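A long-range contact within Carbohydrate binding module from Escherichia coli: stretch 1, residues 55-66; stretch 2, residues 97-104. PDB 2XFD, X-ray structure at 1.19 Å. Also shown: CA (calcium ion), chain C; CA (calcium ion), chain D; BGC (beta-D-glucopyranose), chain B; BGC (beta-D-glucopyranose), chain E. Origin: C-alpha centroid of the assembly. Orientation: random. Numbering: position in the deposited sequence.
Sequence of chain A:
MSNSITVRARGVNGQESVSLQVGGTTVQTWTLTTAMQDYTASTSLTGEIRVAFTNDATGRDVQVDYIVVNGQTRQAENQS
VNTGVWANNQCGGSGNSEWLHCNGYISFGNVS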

ATOM      1  N   ASN A  55       3.304   0.256  10.851  1.00  8.06           N
ATOM      2  CA  ASN A  55       3.421  -0.307  12.189  1.00  8.65           C
ATOM      3  C   ASN A  55       3.986  -1.705  12.210  1.00  8.81           C
ATOM      4  O   ASN A  55       3.515  -2.570  12.963  1.00  9.70           O
ATOM      5  CB  ASN A  55       2.095  -0.161  12.962  1.00  8.40           C
ATOM      6  CG  ASN A  55       1.032  -1.070  12.441  1.00  7.29           C
ATOM      7  OD1 ASN A  55       1.106  -1.503  11.269  1.00  7.53           O
ATOM      8  ND2 ASN A  55       0.025  -1.376  13.247  1.00  8.78           N
ATOM      9  N   ASP A  56       4.968  -1.955  11.388  1.00  9.04           N
ATOM     10  CA  ASP A  56       5.630  -3.243  11.359  1.00  9.39           C
ATOM     11  C   ASP A  56       6.072  -3.632  12.783  1.00 11.21           C
ATOM     12  O   ASP A  56       6.520  -2.788  13.576  1.00 12.81           O
ATOM     13  CB  ASP A  56       6.837  -3.197  10.427  1.00 10.52           C
ATOM     14  CG  ASP A  56       7.440  -4.526  10.199  1.00 11.05           C
ATOM     15  OD1 ASP A  56       6.714  -5.536  10.187  1.00 10.33           O
ATOM     16  OD2 ASP A  56       8.671  -4.563   9.967  1.00 12.28           O
ATOM     17  N   ALA A  57       6.003  -4.926  13.026  1.00 11.13           N
ATOM     18  CA  ALA A  57       6.352  -5.577  14.289  1.00 12.01           C
ATOM     19  C   ALA A  57       6.351  -7.034  14.004  1.00 11.64           C
ATOM     20  O   ALA A  57       5.924  -7.528  12.959  1.00 12.30           O
ATOM     21  CB  ALA A  57       5.399  -5.268  15.355  1.00 13.35           C
ATOM     22  N   THR A  58       6.737  -7.804  15.029  1.00 13.48           N
ATOM     23  CA  THR A  58       6.627  -9.234  14.965  1.00 14.15           C
ATOM     24  C   THR A  58       5.245  -9.673  14.516  1.00 12.06           C
ATOM     25  O   THR A  58       4.253  -9.235  15.081  1.00 14.07           O
ATOM     26  CB  THR A  58       6.921  -9.829  16.391  1.00 15.74           C
ATOM     27  OG1 THR A  58       8.233  -9.458  16.699  1.00 20.40           O
ATOM     28  CG2 THR A  58       6.718 -11.353  16.372  1.00 17.79           C
ATOM     29  N   GLY A  59       5.158 -10.562  13.537  1.00 12.50           N
ATOM     30  CA  GLY A  59       3.891 -11.145  13.102  1.00 12.10           C
ATOM     31  C   GLY A  59       3.073 -10.304  12.145  1.00 10.70           C
ATOM     32  O   GLY A  59       2.011 -10.762  11.707  1.00 11.40           O
ATOM     33  N   ARG A  60       3.532  -9.081  11.845  1.00  9.92           N
ATOM     34  CA  ARG A  60       2.770  -8.153  11.021  1.00  8.41           C
ATOM     35  C   ARG A  60       3.425  -7.935   9.648  1.00  6.81           C
ATOM     36  O   ARG A  60       4.619  -7.636   9.572  1.00  9.84           O
ATOM     37  CB  ARG A  60       2.701  -6.803  11.672  1.00  8.31           C
ATOM     38  CG  ARG A  60       2.008  -6.736  13.028  1.00  9.69           C
ATOM     39  CD  ARG A  60       1.940  -5.331  13.533  1.00  9.39           C
ATOM     40  NE  ARG A  60       1.407  -5.272  14.891  1.00 10.28           N
ATOM     41  CZ  ARG A  60       1.481  -4.249  15.707  1.00 12.30           C
ATOM     42  NH1 ARG A  60       2.119  -3.157  15.384  1.00 13.50           N
ATOM     43  NH2 ARG A  60       0.952  -4.362  16.914  1.00 14.25           N
ATOM     44  N   ASP A  61       2.628  -8.098   8.598  1.00  6.41           N
ATOM     45  CA  ASP A  61       3.020  -7.879   7.204  1.00  5.96           C
ATOM     46  C   ASP A  61       1.747  -7.495   6.437  1.00  5.14           C
ATOM     47  O   ASP A  61       0.639  -7.856   6.853  1.00  5.80           O
ATOM     48  CB  ASP A  61       3.590  -9.182   6.572  1.00  6.98           C
ATOM     49  CG  ASP A  61       4.870  -9.654   7.173  1.00  8.66           C
ATOM     50  OD1 ASP A  61       4.940 -10.889   7.459  1.00 13.22           O
ATOM     51  OD2 ASP A  61       5.804  -8.857   7.307  1.00  9.33           O
ATOM     52  N   VAL A  62       1.921  -6.801   5.305  1.00  5.23           N
ATOM     53  CA  VAL A  62       0.789  -6.353   4.483  1.00  4.90           C
ATOM     54  C   VAL A  62       0.913  -6.913   3.080  1.00  4.39           C
ATOM     55  O   VAL A  62       2.007  -6.925   2.485  1.00  5.17           O
ATOM     56  CB  VAL A  62       0.739  -4.835   4.460  1.00  4.67           C
ATOM     57  CG1 VAL A  62      -0.276  -4.319   3.440  1.00  5.55           C
ATOM     58  CG2 VAL A  62       0.427  -4.279   5.875  1.00  5.58           C
ATOM     59  N   GLN A  63      -0.209  -7.347   2.528  1.00  4.03           N
ATOM     60  CA  GLN A  63      -0.319  -7.745   1.114  1.00  4.41           C
ATOM     61  C   GLN A  63      -1.338  -6.783   0.478  1.00  3.79           C
ATOM     62  O   GLN A  63      -2.498  -6.794   0.850  1.00  4.49           O
ATOM     63  CB  GLN A  63      -0.724  -9.192   0.963  1.00  4.52           C
ATOM     64  CG  GLN A  63      -0.677  -9.697  -0.460  1.00  5.05           C
ATOM     65  CD  GLN A  63      -1.269 -11.067  -0.663  1.00  6.37           C
ATOM     66  OE1 GLN A  63      -1.878 -11.665   0.214  1.00  7.01           O
ATOM     67  NE2 GLN A  63      -1.060 -11.604  -1.792  1.00 11.72           N
ATOM     68  N   VAL A  64      -0.878  -6.003  -0.499  1.00  4.34           N
ATOM     69  CA  VAL A  64      -1.724  -5.096  -1.279  1.00  3.97           C
ATOM     70  C   VAL A  64      -1.962  -5.726  -2.612  1.00  3.94           C
ATOM     71  O   VAL A  64      -1.044  -5.972  -3.365  1.00  5.35           O
ATOM     72  CB  VAL A  64      -1.022  -3.693  -1.431  1.00  4.48           C
ATOM     73  CG1 VAL A  64      -1.968  -2.769  -2.199  1.00  4.68           C
ATOM     74  CG2 VAL A  64      -0.592  -3.120  -0.137  1.00  6.04           C
ATOM     75  N   ASP A  65      -3.206  -6.020  -2.912  1.00  4.41           N
ATOM     76  CA  ASP A  65      -3.534  -6.587  -4.211  1.00  4.87           C
ATOM     77  C   ASP A  65      -3.354  -5.565  -5.329  1.00  4.35           C
ATOM     78  O   ASP A  65      -2.630  -5.793  -6.328  1.00  4.45           O
ATOM     79  CB  ASP A  65      -4.948  -7.199  -4.231  1.00  5.04           C
ATOM     80  CG  ASP A  65      -5.234  -8.084  -5.404  1.00  6.31           C
ATOM     81  OD1 ASP A  65      -4.440  -8.158  -6.326  1.00  6.50           O
ATOM     82  OD2 ASP A  65      -6.319  -8.726  -5.392  1.00  8.56           O
ATOM     83  N   TYR A  66      -4.001  -4.436  -5.181  1.00  3.92           N
ATOM     84  CA  TYR A  66      -4.098  -3.411  -6.175  1.00  3.65           C
ATOM     85  C   TYR A  66      -4.708  -2.175  -5.527  1.00  3.36           C
ATOM     86  O   TYR A  66      -5.263  -2.236  -4.430  1.00  4.30           O
ATOM     87  CB  TYR A  66      -4.899  -3.843  -7.441  1.00  4.73           C
ATOM     88  CG  TYR A  66      -6.320  -4.292  -7.144  1.00  3.84           C
ATOM     89  CD1 TYR A  66      -7.319  -3.414  -6.861  1.00  4.73           C
ATOM     90  CD2 TYR A  66      -6.649  -5.630  -7.197  1.00  6.20           C
ATOM     91  CE1 TYR A  66      -8.630  -3.833  -6.656  1.00  5.22           C
ATOM     92  CE2 TYR A  66      -7.928  -6.060  -6.976  1.00  7.14           C
ATOM     93  CZ  TYR A  66      -8.915  -5.153  -6.696  1.00  7.13           C
ATOM     94  OH  TYR A  66     -10.213  -5.610  -6.453  1.00  8.90           O
ATOM     95  N   SER A  97       6.123  -6.094  -6.221  1.00  6.47           N
ATOM     96  CA  SER A  97       5.579  -7.048  -5.247  1.00  6.25           C
ATOM     97  C   SER A  97       4.314  -6.437  -4.602  1.00  5.33           C
ATOM     98  O   SER A  97       4.225  -5.239  -4.385  1.00  5.97           O
ATOM     99  CB  SER A  97       6.586  -7.326  -4.159  1.00  7.06           C
ATOM    100  OG  SER A  97       6.067  -8.202  -3.183  1.00  8.20           O
ATOM    101  N   GLU A  98       3.376  -7.330  -4.288  1.00  5.22           N
ATOM    102  CA  GLU A  98       2.245  -7.020  -3.445  1.00  4.96           C
ATOM    103  C   GLU A  98       2.598  -6.789  -2.009  1.00  4.94           C
ATOM    104  O   GLU A  98       1.791  -6.266  -1.241  1.00  5.75           O
ATOM    105  CB  GLU A  98       1.209  -8.132  -3.538  1.00  5.40           C
ATOM    106  CG  GLU A  98       0.580  -8.262  -4.899  1.00  6.02           C
ATOM    107  CD  GLU A  98      -0.486  -9.323  -5.011  1.00  6.68           C
ATOM    108  OE1 GLU A  98      -0.329 -10.375  -4.332  1.00  9.49           O
ATOM    109  OE2 GLU A  98      -1.444  -9.161  -5.776  1.00  7.57           O
ATOM    110  N   TRP A  99       3.778  -7.257  -1.552  1.00  4.97           N
ATOM    111  CA  TRP A  99       4.057  -7.339  -0.125  1.00  5.17           C
ATOM    112  C   TRP A  99       4.814  -6.120   0.416  1.00  5.45           C
ATOM    113  O   TRP A  99       5.770  -5.658  -0.175  1.00  6.72           O
ATOM    114  CB  TRP A  99       4.885  -8.602   0.134  1.00  6.05           C
ATOM    115  CG  TRP A  99       4.032  -9.824   0.005  1.00  6.21           C
ATOM    116  CD1 TRP A  99       3.790 -10.543  -1.115  1.00  8.66           C
ATOM    117  CD2 TRP A  99       3.188 -10.376   1.018  1.00  6.53           C
ATOM    118  NE1 TRP A  99       2.907 -11.559  -0.882  1.00  9.98           N
ATOM    119  CE2 TRP A  99       2.524 -11.495   0.446  1.00  9.05           C
ATOM    120  CE3 TRP A  99       2.960 -10.087   2.383  1.00  6.55           C
ATOM    121  CZ2 TRP A  99       1.630 -12.291   1.185  1.00  9.47           C
ATOM    122  CZ3 TRP A  99       2.100 -10.892   3.063  1.00  8.25           C
ATOM    123  CH2 TRP A  99       1.460 -11.991   2.446  1.00  8.60           C
ATOM    124  N   LEU A 100       4.404  -5.782   1.608  1.00  5.57           N
ATOM    125  CA  LEU A 100       5.150  -4.864   2.474  1.00  5.73           C
ATOM    126  C   LEU A 100       5.447  -5.637   3.736  1.00  6.03           C
ATOM    127  O   LEU A 100       4.594  -5.826   4.611  1.00  6.36           O
ATOM    128  CB  LEU A 100       4.372  -3.595   2.771  1.00  6.02           C
ATOM    129  CG  LEU A 100       4.101  -2.689   1.566  1.00  5.59           C
ATOM    130  CD1 LEU A 100       3.011  -1.689   1.851  1.00  7.30           C
ATOM    131  CD2 LEU A 100       5.419  -2.030   1.116  1.00  7.58           C
ATOM    132  N   HIS A 101       6.685  -6.111   3.856  1.00  7.21           N
ATOM    133  CA  HIS A 101       7.158  -6.851   5.063  1.00  7.91           C
ATOM    134  C   HIS A 101       7.672  -5.901   6.100  1.00  8.54           C
ATOM    135  O   HIS A 101       7.488  -6.083   7.323  1.00 10.19           O
ATOM    136  CB  HIS A 101       8.217  -7.856   4.663  1.00  9.53           C
ATOM    137  CG  HIS A 101       7.749  -8.866   3.685  1.00 10.39           C
ATOM    138  ND1 HIS A 101       6.912  -9.949   3.931  1.00 14.17           N
ATOM    139  CD2 HIS A 101       8.080  -8.940   2.389  1.00  7.43           C
ATOM    140  CE1 HIS A 101       6.789 -10.650   2.805  1.00  9.43           C
ATOM    141  NE2 HIS A 101       7.475 -10.024   1.864  1.00 13.35           N
ATOM    142  N   CYS A 102       8.397  -4.911   5.662  1.00  9.69           N
ATOM    143  CA  CYS A 102       8.961  -3.857   6.502  1.00 10.36           C
ATOM    144  C   CYS A 102       8.052  -2.616   6.375  1.00  9.49           C
ATOM    145  O   CYS A 102       7.338  -2.479   5.387  1.00  9.45           O
ATOM    146  CB  CYS A 102      10.371  -3.489   6.042  1.00 10.63           C
ATOM    147  SG  CYS A 102      11.447  -4.878   5.759  1.00 14.78           S
ATOM    148  N   ASN A 103       8.205  -1.693   7.306  1.00  9.43           N
ATOM    149  CA  ASN A 103       7.658  -0.376   7.086  1.00  9.24           C
ATOM    150  C   ASN A 103       8.173   0.177   5.739  1.00  9.66           C
ATOM    151  O   ASN A 103       9.351   0.035   5.451  1.00 11.29           O
ATOM    152  CB  ASN A 103       7.984   0.606   8.206  1.00  9.51           C
ATOM    153  CG  ASN A 103       7.247   0.320   9.487  1.00 10.66           C
ATOM    154  OD1 ASN A 103       6.116  -0.178   9.466  1.00 10.18           O
ATOM    155  ND2 ASN A 103       7.901   0.619  10.588  1.00 14.78           N
ATOM    156  N   GLY A 104       7.314   0.773   4.936  1.00  8.11           N
ATOM    157  CA  GLY A 104       7.672   1.176   3.632  1.00  6.95           C
ATOM    158  C   GLY A 104       6.405   1.328   2.801  1.00  6.21           C
ATOM    159  O   GLY A 104       5.296   1.259   3.359  1.00  7.03           O
TER
HETATM  160 CA    CA C1111       6.908  -7.629   8.969  1.00 10.15          CA
HETATM  161 CA    CA D1112      -2.452  -7.959  -7.509  1.00  6.03          CA
HETATM  162  C2  BGC B   2      10.000  -9.003   8.645  1.00 12.28           C
HETATM  163  C3  BGC B   2      10.239  -7.527   8.906  1.00 13.06           C
HETATM  164  C4  BGC B   2      11.593  -7.282   9.590  1.00 16.09           C
HETATM  165  C5  BGC B   2      12.671  -7.928   8.738  1.00 15.72           C
HETATM  166  C6  BGC B   2      14.132  -7.799   9.224  1.00 22.06           C
HETATM  167  C1  BGC B   2      11.171  -9.617   7.919  1.00 14.35           C
HETATM  168  O2  BGC B   2       8.729  -9.118   7.969  1.00 12.56           O
HETATM  169  O3  BGC B   2       9.180  -7.071   9.753  1.00 13.21           O
HETATM  170  O4  BGC B   2      11.879  -5.910   9.670  1.00 20.57           O
HETATM  171  O5  BGC B   2      12.373  -9.287   8.598  1.00 18.65           O
HETATM  172  O6  BGC B   2      14.195  -8.435  10.483  1.00 25.80           O
HETATM  173  C2  BGC E   1      13.485 -13.455   6.884  0.50 19.07           C
HETATM  174  C3  BGC E   1      12.789 -12.420   7.726  1.00 22.38           C
HETATM  175  C4  BGC E   1      11.761 -11.618   6.931  1.00 18.87           C
HETATM  176  C5  BGC E   1      10.930 -12.552   6.141  1.00 23.93           C
HETATM  177  C6  BGC E   1       9.949 -11.769   5.342  1.00 21.64           C
HETATM  178  C1  BGC E   1      12.426 -14.284   6.183  1.00 32.97           C
HETATM  179  O1  BGC E   1      12.900 -15.387   5.447  1.00 36.95           O
HETATM  180  O2  BGC E   1      14.362 -14.231   7.676  0.50 21.05           O
HETATM  181  O3  BGC E   1      13.735 -11.526   8.309  1.00 28.65           O
HETATM  182  O4  BGC E   1      10.956 -11.032   7.828  1.00 17.86           O
HETATM  183  O5  BGC E   1      11.769 -13.383   5.312  1.00 31.34           O
HETATM  184  O6  BGC E   1       9.182 -12.632   4.550  1.00 29.13           O
HETATM  185  O   HOH W   1      10.038  -2.323   9.459  1.00 15.19           O
HETATM  186  O   HOH W   2       7.019  -9.068  10.868  1.00 14.17           O
HETATM  187  O   HOH W   3      -3.545  -9.840  -8.465  1.00 12.00           O

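What holds the two backbones together? Stretch 1 runs antiparallel to stretch 2, with Val62 opposite Leu100 as a hydrogen-bonded pair: Val62 N donates to Leu100 O at 2.9 Å, and Leu100 N to Val62 O at 2.8 Å, both nearly straight. The ladder goes one rung further, from Val64 N to Glu98 O at 2.8 Å. Between these rungs lies the non-hydrogen-bonded pair Gln63 and Trp99, where the backbones approach closely enough for Trp99 CA to sit 3.3 Å from Val62 O.

How do the side chains divide between the faces of this small sheet? Val62 (chi1 t) and Leu100 (m, t) share one face, their CB atoms 4.2 Å apart; Val64 joins them more loosely, its CG2 4.4 Å from Leu100 CD1, and all three are buried. Gln63 and Trp99 occupy the other face. Trp99 CB goes to that face and, with chi1 m and chi2 near 89°, the end of the side chain comes nearer stretch 1, so that Gln63 CB lies 3.7 Å from the centroid of the Trp99 six-membered ring and only 5° off its normal. Gln63 is extended, t at chi1 and chi2, which carries its CG across the same ring and its amide onward to Glu98: Gln63 NE2 donates to Glu98 OE1 at 2.9 Å. Asp61 CB, by contrast, meets the indole at its edge, 4.2 Å from Trp99 CZ3.

Why can acidic side chains lie so close? They bind a shared calcium, which offsets their repulsion. The m, t arrangement of Glu98 lets one carboxylate serve two partners, OE1 taking the amide of Gln63 while Glu98 OE2 binds the chain D calcium at 2.3 Å. Asp65 CB points away from stretch 2, yet with chi1 t Asp65 OD1 binds the same ion at 2.3 Å, and the metal explains the 3.2 Å approach of Asp65 OD1 to Glu98 OE2.

What shapes the loop end of the contact? The chain C calcium gathers Asp56 OD1 at 2.4 Å, Arg60 O at 2.4 Å, Asp61 OD2 at 2.3 Å and His101 O at 2.3 Å. Asp56 (chi1 t) and Asp61 (m) both point toward stretch 2 and each deliver one carboxylate oxygen to this site. A type II turn from Ala57 to Arg60 connects them, Gly59 taking its positive phi, while Arg60 CB leaves sideways, and the end of its side chain leads off to stretch 1's own backbone, Arg60 NH1 donating to Asn55 O at 2.9 Å. O2 and O3 of the chain B glucose, at 2.6 and 2.5 Å from the calcium, and water 2, at 2.4 Å, complete the site, in keeping with a carbohydrate binding module.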